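Local structure of tryptophan halogenase superfamily (Brevundimonas sp. BAL3, 6FRL) at residues T83-L91 and S98-L106. The protein is a flavin-dependent halogenase that prefers bromination over chlorination, probably installing the halogen on an aromatic substrate as its tryptophan halogenase relatives do. Numbering follows the deposited sequence.
Sequences TCKLGIRFL and SDFIHPFGL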
loop_
_atom_site.group_PDB
_atom_site.type_symbol
_atom_site.label_atom_id
_atom_site.label_comp_id
_atom_site.label_asym_id
_atom_site.label_seq_id
_atom_site.Cartn_x
_atom_site.Cartn_y
_atom_site.Cartn_z
ATOM N N THR B 83 -6.499 -1.286 -31.120
ATOM C CA THR B 83 -7.632 -0.401 -30.834
ATOM C C THR B 83 -7.662 -0.081 -29.325
ATOM O O THR B 83 -6.960 -0.714 -28.527
ATOM C CB THR B 83 -8.973 -1.073 -31.191
ATOM O OG1 THR B 83 -9.196 -2.188 -30.312
ATOM C CG2 THR B 83 -8.969 -1.574 -32.623
ATOM N N CYS B 84 -8.489 0.885 -28.961
ATOM C CA CYS B 84 -8.660 1.291 -27.568
ATOM C C CYS B 84 -9.452 0.276 -26.741
ATOM O O CYS B 84 -10.374 -0.365 -27.259
ATOM C CB CYS B 84 -9.385 2.635 -27.499
ATOM S SG CYS B 84 -8.602 3.934 -28.469
ATOM N N LYS B 85 -9.064 0.124 -25.473
ATOM C CA LYS B 85 -9.789 -0.718 -24.516
ATOM C C LYS B 85 -10.142 0.091 -23.271
ATOM O O LYS B 85 -9.246 0.447 -22.465
ATOM C CB LYS B 85 -8.984 -1.944 -24.091
ATOM C CG LYS B 85 -9.754 -2.786 -23.062
ATOM C CD LYS B 85 -9.041 -4.042 -22.638
ATOM C CE LYS B 85 -9.687 -4.705 -21.438
ATOM N NZ LYS B 85 -8.739 -5.626 -20.719
ATOM N N LEU B 86 -11.437 0.372 -23.111
ATOM C CA LEU B 86 -11.915 1.068 -21.913
ATOM C C LEU B 86 -12.285 0.182 -20.698
ATOM O O LEU B 86 -12.509 0.712 -19.610
ATOM C CB LEU B 86 -13.093 1.947 -22.277
ATOM C CG LEU B 86 -12.670 3.189 -23.054
ATOM C CD1 LEU B 86 -13.916 3.874 -23.572
ATOM C CD2 LEU B 86 -11.824 4.134 -22.218
ATOM N N GLY B 87 -12.355 -1.137 -20.905
ATOM C CA GLY B 87 -12.727 -2.114 -19.867
ATOM C C GLY B 87 -13.171 -3.446 -20.468
ATOM O O GLY B 87 -12.997 -3.682 -21.670
ATOM N N ILE B 88 -13.752 -4.319 -19.662
ATOM C CA ILE B 88 -14.239 -5.615 -20.171
ATOM C C ILE B 88 -15.722 -5.712 -19.949
ATOM O O ILE B 88 -16.225 -5.316 -18.890
ATOM C CB ILE B 88 -13.586 -6.803 -19.444
ATOM C CG1 ILE B 88 -12.065 -6.739 -19.576
ATOM C CG2 ILE B 88 -14.131 -8.144 -19.951
ATOM C CD1 ILE B 88 -11.345 -7.799 -18.740
ATOM N N ARG B 89 -16.427 -6.249 -20.938
ATOM C CA ARG B 89 -17.877 -6.367 -20.866
ATOM C C ARG B 89 -18.317 -7.806 -20.601
ATOM O O ARG B 89 -18.073 -8.673 -21.417
ATOM C CB ARG B 89 -18.484 -5.833 -22.147
ATOM C CG ARG B 89 -19.985 -5.653 -22.061
ATOM C CD ARG B 89 -20.492 -4.847 -23.222
ATOM N NE ARG B 89 -21.916 -4.552 -23.082
ATOM C CZ ARG B 89 -22.572 -3.616 -23.767
ATOM N NH1 ARG B 89 -21.961 -2.874 -24.673
ATOM N NH2 ARG B 89 -23.867 -3.428 -23.542
ATOM N N PHE B 90 -18.934 -8.040 -19.444
ATOM C CA PHE B 90 -19.363 -9.389 -19.009
ATOM C C PHE B 90 -20.842 -9.617 -19.357
ATOM O O PHE B 90 -21.734 -8.893 -18.862
ATOM C CB PHE B 90 -19.117 -9.587 -17.510
ATOM C CG PHE B 90 -17.665 -9.683 -17.164
ATOM C CD1 PHE B 90 -16.992 -10.870 -17.286
ATOM C CD2 PHE B 90 -16.942 -8.550 -16.798
ATOM C CE1 PHE B 90 -15.627 -10.940 -17.038
ATOM C CE2 PHE B 90 -15.584 -8.629 -16.531
ATOM C CZ PHE B 90 -14.925 -9.819 -16.646
ATOM N N LEU B 91 -21.076 -10.593 -20.243
ATOM C CA LEU B 91 -22.408 -10.907 -20.785
ATOM C C LEU B 91 -22.833 -12.279 -20.331
ATOM O O LEU B 91 -22.023 -13.232 -20.380
ATOM C CB LEU B 91 -22.414 -10.837 -22.318
ATOM C CG LEU B 91 -22.064 -9.446 -22.873
ATOM C CD1 LEU B 91 -21.871 -9.440 -24.379
ATOM C CD2 LEU B 91 -23.123 -8.441 -22.453
ATOM N N SER B 98 -27.976 -10.608 -18.986
ATOM C CA SER B 98 -27.184 -9.859 -18.004
ATOM C C SER B 98 -26.001 -9.169 -18.722
ATOM O O SER B 98 -25.493 -9.660 -19.725
ATOM C CB SER B 98 -26.681 -10.750 -16.865
ATOM O OG SER B 98 -25.567 -11.553 -17.257
ATOM N N ASP B 99 -25.595 -8.019 -18.203
ATOM C CA ASP B 99 -24.720 -7.107 -18.924
ATOM C C ASP B 99 -24.115 -6.058 -17.958
ATOM O O ASP B 99 -24.851 -5.193 -17.458
ATOM C CB ASP B 99 -25.539 -6.447 -20.038
ATOM C CG ASP B 99 -24.711 -5.560 -20.971
ATOM O OD1 ASP B 99 -23.524 -5.267 -20.699
ATOM O OD2 ASP B 99 -25.286 -5.123 -22.001
ATOM N N PHE B 100 -22.803 -6.170 -17.687
ATOM C CA PHE B 100 -22.061 -5.138 -16.982
ATOM C C PHE B 100 -20.640 -4.922 -17.535
ATOM O O PHE B 100 -20.105 -5.778 -18.223
ATOM C CB PHE B 100 -22.074 -5.389 -15.466
ATOM C CG PHE B 100 -21.087 -6.424 -14.989
ATOM C CD1 PHE B 100 -21.444 -7.776 -14.944
ATOM C CD2 PHE B 100 -19.806 -6.044 -14.538
ATOM C CE1 PHE B 100 -20.541 -8.737 -14.492
ATOM C CE2 PHE B 100 -18.892 -7.003 -14.087
ATOM C CZ PHE B 100 -19.253 -8.358 -14.061
ATOM N N ILE B 101 -20.072 -3.742 -17.282
ATOM C CA ILE B 101 -18.707 -3.401 -17.723
ATOM C C ILE B 101 -17.778 -3.119 -16.514
ATOM O O ILE B 101 -18.088 -2.239 -15.664
ATOM C CB ILE B 101 -18.686 -2.166 -18.669
ATOM C CG1 ILE B 101 -19.386 -2.483 -19.974
ATOM C CG2 ILE B 101 -17.264 -1.786 -19.011
ATOM C CD1 ILE B 101 -19.606 -1.290 -20.911
ATOM N N HIS B 102 -16.635 -3.816 -16.491
ATOM C CA HIS B 102 -15.516 -3.517 -15.567
ATOM C C HIS B 102 -14.590 -2.547 -16.236
ATOM O O HIS B 102 -13.848 -2.925 -17.135
ATOM C CB HIS B 102 -14.743 -4.795 -15.175
ATOM C CG HIS B 102 -13.538 -4.543 -14.317
ATOM N ND1 HIS B 102 -12.543 -5.488 -14.139
ATOM C CD2 HIS B 102 -13.148 -3.445 -13.626
ATOM C CE1 HIS B 102 -11.582 -4.970 -13.395
ATOM N NE2 HIS B 102 -11.936 -3.738 -13.053
ATOM N N PRO B 103 -14.635 -1.282 -15.819
ATOM C CA PRO B 103 -13.815 -0.255 -16.439
ATOM C C PRO B 103 -12.478 -0.050 -15.735
ATOM O O PRO B 103 -12.268 -0.591 -14.666
ATOM C CB PRO B 103 -14.680 0.983 -16.236
ATOM C CG PRO B 103 -15.231 0.782 -14.848
ATOM C CD PRO B 103 -15.517 -0.682 -14.798
ATOM N N PHE B 104 -11.640 0.804 -16.295
ATOM C CA PHE B 104 -10.470 1.359 -15.577
ATOM C C PHE B 104 -10.847 2.730 -15.031
ATOM O O PHE B 104 -10.654 3.746 -15.711
ATOM C CB PHE B 104 -9.261 1.450 -16.505
ATOM C CG PHE B 104 -9.035 0.206 -17.306
ATOM C CD1 PHE B 104 -8.715 -0.976 -16.669
ATOM C CD2 PHE B 104 -9.150 0.203 -18.703
ATOM C CE1 PHE B 104 -8.499 -2.145 -17.397
ATOM C CE2 PHE B 104 -8.928 -0.965 -19.432
ATOM C CZ PHE B 104 -8.609 -2.132 -18.775
ATOM N N GLY B 105 -11.433 2.745 -13.833
ATOM C CA GLY B 105 -11.806 3.984 -13.168
ATOM C C GLY B 105 -12.546 3.750 -11.855
ATOM O O GLY B 105 -12.968 2.617 -11.543
ATOM N N LEU B 106 -12.719 4.833 -11.095
ATOM C CA LEU B 106 -13.584 4.826 -9.912
ATOM C C LEU B 106 -15.047 5.173 -10.273
ATOM O O LEU B 106 -15.330 5.599 -11.409
ATOM C CB LEU B 106 -13.078 5.806 -8.853
ATOM C CG LEU B 106 -11.585 5.851 -8.525
ATOM C CD1 LEU B 106 -11.351 6.925 -7.440
ATOM C CD2 LEU B 106 -11.121 4.465 -8.141
HETATM O O HOH W 1 -12.409 2.996 -18.400
HETATM O O HOH W 2 -23.192 -10.695 -17.136
#
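Phe90 lays its CB over one face of the Phe100 ring, 3.9 Å from the ring centroid, as a CH-pi contact. The two rings are near parallel, their planes 20° apart, but slid so far that they barely overlap. One face of the Phe90 ring takes CG2 of Ile88, and its edge takes CB of His102. CG of Phe100 sits between its own backbone N and carbonyl carbon (chi1 80°), which swings the ring across to its neighbour. At the other end, the edge of the Phe104 ring meets Lys85 O, with CE2 3.4 Å away. The Lys85 side chain crosses that of Phe104 at about a right angle, and its NZ goes on to bond Ser352.

The backbones form an antiparallel beta hairpin. Ile88 and His102 bond each other both ways, as do Phe90 and Phe100; Phe90 N to Phe100 O is 2.8 Å. Beyond Pro103 comes a weak bond from Phe104 N to Leu86 O, and a water also links these two atoms.

Arg89, Ile101 and Asp99 share the opposite side of the hairpin from the phenylalanines. Arg89 grips the carboxylate side-on. NH2 meets the syn lone pair of Asp99 OD2 at 2.7 Å in a nearly straight bond. NE reaches Asp99 OD1 at 3.0 Å. Leu91 CD2 lies against Asp99 CG. A leucine in place of Arg89 would probably leave the Asp99 carboxylate without its mate and free to turn.

Strand 99-103 borders a larger mixed sheet, with strand 268-273 flanking strand 87-91 on its far side. Paired charges and two bonds probably fix the Arg89 guanidinium and the Asp99 carboxylate against each other, while Phe90 and Phe100 meet through apolar and CH-pi contacts.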